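Local coordinates for glycoside hydrolase family 16 protein (Akkermansia muciniphila, PDB 6T2N) that probably acts as an endo-beta-galactosidase of glycoside hydrolase family 16, cutting within mucin O-glycan chains to begin mucin breakdown, at residues K68-E73 with F267-N272; K91-E96 with L100-H105; G146-R151 with I164-K169; A152-T157 with L183-Q188. One frame throughout, in Å; residues are numbered along the deposited sequence.

Contact 1: residues K68-E73 with F267-N272; sequences KKWKPE and FYLILN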
# COMPACT_ATOMS: atom_id res chain seq x y z
N LYS A 68 5.93 2.93 17.01
CA LYS A 68 5.78 4.38 16.78
C LYS A 68 5.92 4.61 15.27
O LYS A 68 5.64 5.72 14.84
CB LYS A 68 6.80 5.15 17.63
CG LYS A 68 8.08 5.46 16.86
CD LYS A 68 9.40 5.70 17.61
CE LYS A 68 10.46 6.16 16.62
NZ LYS A 68 11.84 5.96 17.09
N LYS A 69 6.28 3.59 14.48
CA LYS A 69 6.33 3.69 12.99
C LYS A 69 5.29 2.82 12.24
O LYS A 69 4.84 3.24 11.13
CB LYS A 69 7.74 3.35 12.55
CG LYS A 69 8.65 4.55 12.57
CD LYS A 69 9.97 4.30 11.92
CE LYS A 69 11.01 5.26 12.45
NZ LYS A 69 12.31 5.03 11.79
N TRP A 70 4.95 1.64 12.75
CA TRP A 70 4.02 0.69 12.10
C TRP A 70 3.03 0.16 13.12
O TRP A 70 3.40 0.03 14.28
CB TRP A 70 4.79 -0.44 11.46
CG TRP A 70 5.96 0.02 10.66
CD1 TRP A 70 7.27 0.06 11.06
CD2 TRP A 70 5.93 0.49 9.31
NE1 TRP A 70 8.06 0.49 10.03
CE2 TRP A 70 7.27 0.78 8.95
CE3 TRP A 70 4.91 0.70 8.37
CZ2 TRP A 70 7.61 1.30 7.70
CZ3 TRP A 70 5.26 1.18 7.12
CH2 TRP A 70 6.59 1.46 6.79
N LYS A 71 1.81 -0.14 12.67
CA LYS A 71 0.81 -0.84 13.48
C LYS A 71 0.24 -1.94 12.62
O LYS A 71 0.23 -1.82 11.41
CB LYS A 71 -0.22 0.11 14.09
CG LYS A 71 0.39 0.97 15.17
CD LYS A 71 -0.64 1.79 15.91
CE LYS A 71 -0.02 2.87 16.78
NZ LYS A 71 0.57 2.31 18.02
N PRO A 72 -0.10 -3.08 13.24
CA PRO A 72 -0.67 -4.21 12.52
C PRO A 72 -2.11 -3.82 12.22
O PRO A 72 -2.76 -3.25 13.06
CB PRO A 72 -0.58 -5.37 13.56
CG PRO A 72 -0.73 -4.68 14.88
CD PRO A 72 0.06 -3.39 14.68
N GLU A 73 -2.59 -4.16 11.04
CA GLU A 73 -4.05 -4.20 10.82
C GLU A 73 -4.47 -5.50 11.47
O GLU A 73 -3.67 -6.42 11.36
CB GLU A 73 -4.40 -4.18 9.33
CG GLU A 73 -3.93 -2.97 8.55
CD GLU A 73 -4.76 -2.80 7.29
OE1 GLU A 73 -4.71 -3.74 6.48
OE2 GLU A 73 -5.50 -1.78 7.16
N PHE A 267 -1.46 11.30 2.69
CA PHE A 267 -1.72 9.87 2.39
C PHE A 267 -1.00 8.97 3.41
O PHE A 267 0.18 9.25 3.71
CB PHE A 267 -1.28 9.63 0.94
CG PHE A 267 -2.37 9.76 -0.08
CD1 PHE A 267 -2.80 11.00 -0.47
CD2 PHE A 267 -2.96 8.65 -0.64
CE1 PHE A 267 -3.81 11.13 -1.42
CE2 PHE A 267 -3.96 8.77 -1.58
CZ PHE A 267 -4.39 10.02 -1.97
N TYR A 268 -1.65 7.91 3.92
CA TYR A 268 -0.94 6.95 4.83
C TYR A 268 -0.62 5.67 4.09
O TYR A 268 -1.21 5.39 3.04
CB TYR A 268 -1.64 6.71 6.16
CG TYR A 268 -2.99 6.10 6.00
CD1 TYR A 268 -3.10 4.74 5.85
CD2 TYR A 268 -4.14 6.88 5.93
CE1 TYR A 268 -4.34 4.14 5.69
CE2 TYR A 268 -5.39 6.31 5.73
CZ TYR A 268 -5.49 4.93 5.61
OH TYR A 268 -6.67 4.27 5.42
N LEU A 269 0.41 4.98 4.58
CA LEU A 269 1.08 3.86 3.87
C LEU A 269 0.65 2.52 4.46
O LEU A 269 0.51 2.40 5.70
CB LEU A 269 2.59 4.00 3.93
CG LEU A 269 3.35 2.82 3.31
CD1 LEU A 269 3.00 2.63 1.84
CD2 LEU A 269 4.87 2.97 3.48
N ILE A 270 0.46 1.55 3.56
CA ILE A 270 0.13 0.14 3.89
C ILE A 270 1.07 -0.79 3.16
O ILE A 270 1.19 -0.63 1.91
CB ILE A 270 -1.29 -0.20 3.48
CG1 ILE A 270 -2.29 0.67 4.21
CG2 ILE A 270 -1.50 -1.66 3.75
CD1 ILE A 270 -3.71 0.21 3.99
N LEU A 271 1.63 -1.74 3.92
CA LEU A 271 2.41 -2.91 3.42
C LEU A 271 1.66 -4.17 3.84
O LEU A 271 1.40 -4.32 5.02
CB LEU A 271 3.81 -2.82 4.03
CG LEU A 271 4.49 -1.46 3.90
CD1 LEU A 271 5.85 -1.49 4.56
CD2 LEU A 271 4.69 -1.08 2.46
N ASN A 272 1.26 -5.01 2.91
CA ASN A 272 0.38 -6.16 3.24
C ASN A 272 0.52 -7.26 2.17
O ASN A 272 0.96 -6.96 1.02
CB ASN A 272 -1.06 -5.69 3.45
CG ASN A 272 -1.73 -5.45 2.12
OD1 ASN A 272 -1.51 -4.43 1.50
ND2 ASN A 272 -2.41 -6.44 1.58
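Trp70 brings the six-membered end of its indole up to two leucines of strand 267-275. CZ3 comes to 3.7 Å from Leu271 CD1, which meets the ring obliquely, while Leu269 CD2 lies at the ring edge, close to its plane and 4.0 Å from CH2. With CG anti to the carbonyl carbon (chi1 -47°), the indole swings in from a backbone whose Trp70 CA is 9.1 Å from Ile270 CA until its far end reaches the leucine methyls. Leu269 and Leu271 both turn into the same interior, being two residues apart on one strand. That interior is the core of the jelly-roll beta-sandwich of family 16: Val299, from the opposite sheet, touches Trp70 and both leucines. Tryptophan suits this place since its broad hydrocarbon part fills the core while its one polar atom, NE1, is hydrogen-bonded to Asp58 OD2. Shortening the residue to an alanine is likely to open a gap beside both leucines and leave Asp58 OD2 without its indole donor. Glu73 crosses Ile270 at about a right angle, its OE2 4.1 Å from CD1. This is mere packing beside a carboxylate whose polar partners are Ser134 and Arg78.

Contact 2: residues K91-E96 with L100-H105; sequences KNMRLE and LVLETH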
# COMPACT_ATOMS: atom_id res chain seq x y z
N LYS A 91 4.20 -14.49 13.71
CA LYS A 91 3.95 -15.70 12.82
C LYS A 91 3.79 -15.10 11.44
O LYS A 91 4.45 -15.66 10.52
CB LYS A 91 2.80 -16.63 13.27
CG LYS A 91 2.51 -17.82 12.34
CD LYS A 91 1.45 -18.82 12.81
CE LYS A 91 1.48 -20.10 11.98
NZ LYS A 91 0.16 -20.78 11.96
N ASN A 92 3.01 -14.00 11.43
CA ASN A 92 2.63 -13.15 10.26
C ASN A 92 3.51 -11.88 10.11
O ASN A 92 3.63 -11.41 8.97
CB ASN A 92 1.15 -12.79 10.36
CG ASN A 92 0.25 -14.02 10.51
OD1 ASN A 92 -0.52 -14.12 11.46
ND2 ASN A 92 0.30 -14.94 9.55
N MET A 93 4.17 -11.38 11.17
CA MET A 93 4.83 -10.04 11.23
C MET A 93 6.11 -10.05 12.07
O MET A 93 6.02 -10.22 13.30
CB MET A 93 3.90 -9.06 11.94
CG MET A 93 3.63 -7.81 11.16
SD MET A 93 2.13 -7.01 11.78
CE MET A 93 2.84 -6.28 13.25
N ARG A 94 7.28 -9.80 11.48
CA ARG A 94 8.55 -9.82 12.26
C ARG A 94 9.72 -9.37 11.38
O ARG A 94 9.57 -9.42 10.13
CB ARG A 94 8.85 -11.25 12.72
CG ARG A 94 8.71 -12.22 11.51
CD ARG A 94 9.29 -13.67 12.02
NE ARG A 94 9.43 -14.68 10.98
CZ ARG A 94 8.48 -15.24 10.30
NH1 ARG A 94 7.27 -15.10 10.69
NH2 ARG A 94 8.73 -16.15 9.41
N LEU A 95 10.85 -9.00 12.02
CA LEU A 95 12.10 -8.62 11.33
C LEU A 95 12.97 -9.85 11.29
O LEU A 95 13.17 -10.40 12.34
CB LEU A 95 12.79 -7.49 12.09
CG LEU A 95 11.87 -6.33 12.49
CD1 LEU A 95 12.65 -5.22 13.19
CD2 LEU A 95 11.13 -5.81 11.26
N GLU A 96 13.29 -10.33 10.10
CA GLU A 96 14.29 -11.37 9.80
C GLU A 96 15.26 -10.71 8.81
O GLU A 96 14.81 -9.87 8.01
CB GLU A 96 13.67 -12.65 9.20
CG GLU A 96 13.30 -13.76 10.18
CD GLU A 96 12.62 -14.99 9.57
OE1 GLU A 96 11.90 -14.85 8.58
OE2 GLU A 96 12.82 -16.12 10.09
N LEU A 100 11.46 -6.25 7.26
CA LEU A 100 10.08 -6.61 7.65
C LEU A 100 9.65 -7.83 6.83
O LEU A 100 9.75 -7.80 5.54
CB LEU A 100 9.13 -5.45 7.34
CG LEU A 100 7.65 -5.76 7.59
CD1 LEU A 100 7.42 -6.06 9.05
CD2 LEU A 100 6.77 -4.62 7.14
N VAL A 101 9.13 -8.83 7.56
CA VAL A 101 8.63 -10.11 7.01
C VAL A 101 7.11 -10.11 7.26
O VAL A 101 6.70 -10.08 8.46
CB VAL A 101 9.35 -11.30 7.67
CG1 VAL A 101 8.96 -12.64 7.07
CG2 VAL A 101 10.85 -11.11 7.59
N LEU A 102 6.31 -10.13 6.18
CA LEU A 102 4.86 -10.39 6.27
C LEU A 102 4.62 -11.77 5.69
O LEU A 102 4.85 -11.95 4.47
CB LEU A 102 4.13 -9.34 5.45
CG LEU A 102 4.45 -7.89 5.79
CD1 LEU A 102 3.77 -6.93 4.79
CD2 LEU A 102 4.02 -7.59 7.21
N GLU A 103 4.21 -12.70 6.56
CA GLU A 103 4.27 -14.15 6.29
C GLU A 103 2.89 -14.88 6.48
O GLU A 103 2.19 -14.65 7.43
CB GLU A 103 5.20 -14.87 7.24
CG GLU A 103 5.19 -16.34 6.89
CD GLU A 103 6.30 -17.12 7.52
OE1 GLU A 103 6.38 -16.93 8.70
OE2 GLU A 103 7.03 -17.86 6.79
N THR A 104 2.50 -15.48 5.33
CA THR A 104 1.10 -15.85 5.00
C THR A 104 1.06 -17.35 5.18
O THR A 104 1.95 -18.04 4.61
CB THR A 104 0.65 -15.36 3.61
OG1 THR A 104 0.78 -13.93 3.52
CG2 THR A 104 -0.77 -15.78 3.32
N HIS A 105 0.17 -17.79 6.04
CA HIS A 105 0.08 -19.19 6.52
C HIS A 105 -1.33 -19.67 6.25
O HIS A 105 -2.25 -19.01 6.77
CB HIS A 105 0.31 -19.31 8.04
CG HIS A 105 1.66 -18.93 8.50
ND1 HIS A 105 2.68 -19.81 8.48
CD2 HIS A 105 2.14 -17.77 9.00
CE1 HIS A 105 3.76 -19.21 8.94
NE2 HIS A 105 3.46 -17.96 9.28
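Arg94 and Glu103 carry the charged part of this contact. Both NH1 and NH2 of Arg94 grip one oxygen, OE1 of Glu103, with NH2 the nearer at 2.6 Å; that oxygen lies in the guanidinium plane, though the carboxylate is turned 50° from it. Arg94 CG stands between its backbone N and carbonyl carbon (chi1 49°), and the chain, extended to NE, carries the guanidinium past Val101, whose CG1 lies over one face, offset toward the rim. Arg94 NE makes a salt bridge to Glu96 OE1 at 3.4 Å, an oxygen shared with Lys293. A leucine in place of the arginine would probably leave Glu103 without this charged mate and Lys91 O without one of its donors. Among the hydrogen bonds, Lys91 O receives Arg94 NH1 and His105 NE2 (2.8 Å from the latter) from opposite faces of its carbonyl plane. Asn92 ND2 gives Glu103 O a nearly straight bond of 2.9 Å, while its OD1 accepts from Thr87 and Arg89. The backbone forms an antiparallel beta hairpin in which Arg94 and Val101 are a hydrogen-bonded pair, Val101 N 2.7 Å from Arg94 O. Apolar side chains suit the other face, where Val135 meets Met93 and Leu100: Met93 CG packs on Leu102 CD2 at 4.0 Å, and Leu95 neighbours Leu100. In a CH-pi contact, Lys91 CE sits centrally over the His105 ring, its extended chain carrying NZ to Glu107.

Contact 3: residues G146-R151 with I164-K169; sequences GRLEVR and IWLLGK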
# COMPACT_ATOMS: atom_id res chain seq x y z
N GLY A 146 6.65 14.10 -1.78
CA GLY A 146 8.08 13.85 -1.71
C GLY A 146 8.33 12.61 -2.50
O GLY A 146 7.47 12.25 -3.29
N ARG A 147 9.46 11.98 -2.24
CA ARG A 147 9.85 10.74 -2.92
C ARG A 147 9.86 9.66 -1.86
O ARG A 147 10.55 9.86 -0.82
CB ARG A 147 11.24 10.90 -3.55
CG ARG A 147 11.81 9.60 -4.10
CD ARG A 147 13.30 9.73 -4.22
NE ARG A 147 13.85 8.62 -4.97
CZ ARG A 147 13.83 8.52 -6.29
NH1 ARG A 147 13.25 9.46 -7.02
NH2 ARG A 147 14.36 7.48 -6.88
N LEU A 148 9.13 8.59 -2.14
CA LEU A 148 8.94 7.45 -1.23
C LEU A 148 9.47 6.21 -1.91
O LEU A 148 8.91 5.85 -2.97
CB LEU A 148 7.46 7.27 -0.96
CG LEU A 148 7.15 6.16 0.04
CD1 LEU A 148 7.94 6.32 1.35
CD2 LEU A 148 5.65 6.15 0.28
N GLU A 149 10.52 5.65 -1.31
CA GLU A 149 11.31 4.52 -1.86
C GLU A 149 10.96 3.31 -1.02
O GLU A 149 11.10 3.40 0.22
CB GLU A 149 12.81 4.79 -1.74
CG GLU A 149 13.30 5.96 -2.55
CD GLU A 149 14.82 6.07 -2.58
OE1 GLU A 149 15.48 5.21 -1.94
OE2 GLU A 149 15.32 7.00 -3.27
N VAL A 150 10.52 2.23 -1.66
CA VAL A 150 10.21 0.97 -0.94
C VAL A 150 10.85 -0.17 -1.71
O VAL A 150 10.47 -0.43 -2.88
CB VAL A 150 8.70 0.75 -0.70
CG1 VAL A 150 8.46 -0.60 -0.01
CG2 VAL A 150 8.10 1.89 0.13
N ARG A 151 11.80 -0.83 -1.05
CA ARG A 151 12.55 -1.97 -1.62
C ARG A 151 12.03 -3.28 -1.03
O ARG A 151 12.01 -3.37 0.23
CB ARG A 151 14.05 -1.87 -1.35
CG ARG A 151 14.78 -2.89 -2.20
CD ARG A 151 15.95 -2.34 -2.99
NE ARG A 151 16.67 -3.41 -3.66
CZ ARG A 151 17.39 -4.33 -3.01
NH1 ARG A 151 17.45 -4.33 -1.68
NH2 ARG A 151 18.02 -5.27 -3.68
N ILE A 164 2.11 -2.68 -2.00
CA ILE A 164 2.57 -1.41 -1.39
C ILE A 164 1.59 -0.33 -1.84
O ILE A 164 1.50 -0.10 -3.03
CB ILE A 164 4.00 -1.14 -1.87
CG1 ILE A 164 4.89 -2.31 -1.49
CG2 ILE A 164 4.54 0.20 -1.39
CD1 ILE A 164 6.11 -2.41 -2.37
N TRP A 165 0.89 0.31 -0.91
CA TRP A 165 -0.13 1.30 -1.31
C TRP A 165 -0.48 2.28 -0.18
O TRP A 165 -0.18 2.02 0.97
CB TRP A 165 -1.31 0.54 -1.87
CG TRP A 165 -1.93 -0.36 -0.87
CD1 TRP A 165 -1.37 -1.45 -0.31
CD2 TRP A 165 -3.26 -0.27 -0.34
NE1 TRP A 165 -2.24 -2.02 0.57
CE2 TRP A 165 -3.41 -1.33 0.56
CE3 TRP A 165 -4.33 0.61 -0.52
CZ2 TRP A 165 -4.58 -1.54 1.27
CZ3 TRP A 165 -5.49 0.39 0.18
CH2 TRP A 165 -5.61 -0.67 1.06
N LEU A 166 -1.00 3.44 -0.59
CA LEU A 166 -1.35 4.61 0.25
C LEU A 166 -2.79 5.05 -0.04
O LEU A 166 -3.22 4.97 -1.19
CB LEU A 166 -0.38 5.75 -0.06
CG LEU A 166 1.11 5.40 0.03
CD1 LEU A 166 1.71 5.02 -1.33
CD2 LEU A 166 1.88 6.55 0.64
N LEU A 167 -3.50 5.43 1.02
CA LEU A 167 -4.89 5.97 1.06
C LEU A 167 -4.81 7.39 1.63
O LEU A 167 -4.06 7.57 2.62
CB LEU A 167 -5.74 5.12 2.01
CG LEU A 167 -6.22 3.77 1.50
CD1 LEU A 167 -6.70 2.86 2.65
CD2 LEU A 167 -7.30 3.95 0.45
N GLY A 168 -5.57 8.33 1.03
CA GLY A 168 -5.61 9.78 1.36
C GLY A 168 -6.59 10.03 2.56
O GLY A 168 -7.71 9.41 2.66
N LYS A 169 -6.07 10.79 3.54
CA LYS A 169 -6.85 11.11 4.77
C LYS A 169 -7.27 12.55 4.57
O LYS A 169 -6.39 13.40 4.41
CB LYS A 169 -6.10 10.86 6.09
CG LYS A 169 -6.97 10.99 7.36
CD LYS A 169 -6.18 11.13 8.65
CE LYS A 169 -5.22 9.96 8.83
NZ LYS A 169 -3.86 10.40 9.20
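The segments 146-151 and 164-169 run in opposite senses and diverge: the CA atoms of Val150 and Ile164 are 8.0 Å apart, those of Leu148 and Leu166 10.8 Å. Such spacing is that of strands in two facing sheets, joined by side chains and not by backbone pairing. At the closer end Val150 and Ile164 slide past each other in opposite directions, bringing Val150 CG1 to 3.8 Å from Ile164 CD1. A short, beta-branched valine suits the narrower gap, and CG1 projects across because it stands anti to the backbone N (chi1 177°). Where the backbones spread, two longer leucines span the distance, Leu148 and Leu166 meeting tip to tip through their CD2 methyls, also 3.8 Å apart. All four side chains are buried and wholly apolar, as the interior of a sandwich requires. Arg147 and Glu149 occupy the opposite face of their strand, where Arg147 NE gives a hydrogen bond to Glu149 OE2, 2.8 Å away, as part of a salt bridge. Strand 146-153 lies in its sheet between strands 225-231 and 292-302, whose Met229 and Val299 flank Leu148 and Val150; strand 160-168 lies between 267-275 and the short 179-181 and 183-184.

Contact 4: residues A152-T157 with L183-Q188; sequences AKVPKT and LENISQ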
# COMPACT_ATOMS: atom_id res chain seq x y z
N ALA A 152 11.62 -4.22 -1.91
CA ALA A 152 10.85 -5.43 -1.52
C ALA A 152 11.01 -6.60 -2.52
O ALA A 152 10.91 -6.41 -3.77
CB ALA A 152 9.40 -5.06 -1.33
N LYS A 153 11.16 -7.79 -1.96
CA LYS A 153 11.04 -9.08 -2.69
C LYS A 153 9.64 -9.63 -2.47
O LYS A 153 9.15 -9.53 -1.35
CB LYS A 153 12.05 -10.10 -2.17
CG LYS A 153 12.41 -11.12 -3.24
CD LYS A 153 13.54 -12.07 -2.89
CE LYS A 153 12.98 -13.47 -2.72
NZ LYS A 153 14.05 -14.45 -2.43
N VAL A 154 8.99 -10.14 -3.51
CA VAL A 154 7.56 -10.55 -3.41
C VAL A 154 7.51 -12.07 -3.44
O VAL A 154 8.33 -12.73 -4.09
CB VAL A 154 6.61 -9.96 -4.47
CG1 VAL A 154 6.42 -8.46 -4.29
CG2 VAL A 154 6.98 -10.30 -5.92
N PRO A 155 6.51 -12.63 -2.73
CA PRO A 155 6.32 -14.08 -2.68
C PRO A 155 5.85 -14.48 -4.07
O PRO A 155 5.52 -13.63 -4.79
CB PRO A 155 5.22 -14.24 -1.62
CG PRO A 155 4.43 -12.94 -1.74
CD PRO A 155 5.51 -11.89 -1.93
N LYS A 156 5.82 -15.77 -4.37
CA LYS A 156 5.20 -16.28 -5.62
C LYS A 156 4.59 -17.65 -5.31
O LYS A 156 5.37 -18.61 -5.08
CB LYS A 156 6.22 -16.34 -6.77
CG LYS A 156 5.77 -17.15 -7.97
CD LYS A 156 6.77 -17.22 -9.08
CE LYS A 156 6.09 -17.48 -10.41
NZ LYS A 156 6.99 -18.17 -11.36
N THR A 157 3.25 -17.69 -5.31
CA THR A 157 2.37 -18.87 -5.14
C THR A 157 0.95 -18.47 -5.57
O THR A 157 0.66 -17.25 -5.70
CB THR A 157 2.49 -19.39 -3.70
OG1 THR A 157 2.17 -20.78 -3.62
CG2 THR A 157 1.61 -18.62 -2.74
N LEU A 183 2.67 -0.83 -5.77
CA LEU A 183 2.75 -2.24 -6.23
C LEU A 183 1.47 -3.01 -5.91
O LEU A 183 1.05 -3.00 -4.74
CB LEU A 183 3.94 -2.95 -5.56
CG LEU A 183 3.88 -4.48 -5.59
CD1 LEU A 183 4.07 -4.99 -7.01
CD2 LEU A 183 4.93 -5.06 -4.66
N GLU A 184 0.98 -3.72 -6.92
CA GLU A 184 0.07 -4.87 -6.76
C GLU A 184 0.48 -5.93 -7.78
O GLU A 184 0.81 -5.56 -8.92
CB GLU A 184 -1.35 -4.41 -6.96
CG GLU A 184 -1.87 -3.60 -5.81
CD GLU A 184 -3.23 -3.04 -6.13
OE1 GLU A 184 -3.39 -2.35 -7.21
OE2 GLU A 184 -4.13 -3.36 -5.37
N ASN A 185 0.50 -7.19 -7.35
CA ASN A 185 0.98 -8.34 -8.17
C ASN A 185 -0.07 -9.40 -8.01
O ASN A 185 -0.57 -9.45 -6.89
CB ASN A 185 2.35 -8.79 -7.64
CG ASN A 185 2.92 -10.00 -8.35
OD1 ASN A 185 3.22 -9.97 -9.55
ND2 ASN A 185 3.08 -11.07 -7.60
N ILE A 186 -0.42 -10.20 -9.02
CA ILE A 186 -1.33 -11.35 -8.71
C ILE A 186 -0.82 -12.65 -9.34
O ILE A 186 -0.25 -12.58 -10.45
CB ILE A 186 -2.78 -11.00 -9.07
CG1 ILE A 186 -2.92 -10.60 -10.55
CG2 ILE A 186 -3.36 -9.92 -8.14
CD1 ILE A 186 -4.35 -10.68 -11.06
N SER A 187 -1.03 -13.78 -8.63
CA SER A 187 -0.56 -15.15 -8.96
C SER A 187 -0.52 -15.48 -10.45
O SER A 187 0.49 -16.06 -10.90
CB SER A 187 -1.44 -16.14 -8.32
OG SER A 187 -1.85 -15.66 -7.08
N GLN A 188 -1.65 -15.30 -11.15
CA GLN A 188 -1.79 -15.52 -12.61
C GLN A 188 -1.40 -14.17 -13.20
O GLN A 188 -2.09 -13.22 -12.86
CB GLN A 188 -3.20 -16.09 -12.90
CG GLN A 188 -4.35 -15.11 -13.02
CD GLN A 188 -4.71 -14.33 -11.77
OE1 GLN A 188 -3.96 -14.29 -10.80
NE2 GLN A 188 -5.86 -13.67 -11.79
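Val154 and Leu183 make the apolar centre of this contact, CG1 of the valine lying 3.7 Å from CD2 of the leucine. The leucine points at the other segment, and with CG roughly anti to the backbone N (chi1 161°) it brings CD2 to the valine. Asn185, two residues on, turns toward the same valine and borders it loosely. At the far end the chains draw nearer, to 6.1 Å between the CA atoms of Thr157 and Ser187, and Thr157 O stands 3.3 Å from Ser187 OG. A small serine suits that closer approach, and its hydroxyl is hydrogen-bonded to Gly159 N. The touching parts run in almost the same direction, 17° apart, as both chains leave their strands for loops. Behind the valine stand Phe294 and Pro162, while Ile164 flanks Leu183, so this buried pair lies between strands of the two sheets. Leu183 directly precedes Glu184, the last acid of a sequence matching the E-x-D-x-x-E signature of family 16, which in relatives holds the catalytic acids. The chemistry thus passes from methyl groups to polar atoms along the contact: apolar packing next to the last acid of that motif, with polar atoms where the chains run into loops.

How the contacts relate
Contacts 1 and 3, with centres 10 Å apart, share one interior, and their strands 267-275 and 160-168 are neighbours in one sheet: Ile270 N lies 2.7 Å from Trp165 O, a probable hydrogen bond. Contact 2 packs on contact 1 alone of the other three, Leu100 CD2 standing 4.2 Å from Leu271 CD1. Contact 4 continues strand 146-153 of contact 3, and Ile164 N lies 3.0 Å from Leu183 O, again a probable hydrogen bond; it holds Glu184, last acid of the probable catalytic motif. The calcium ion, bound by Glu59, Gly98 and Asp297, is about 8 Å from the side chain of Leu100 and about 11 Å from those of Trp70 and Val150. Gly98 belongs to the turn of contact 2.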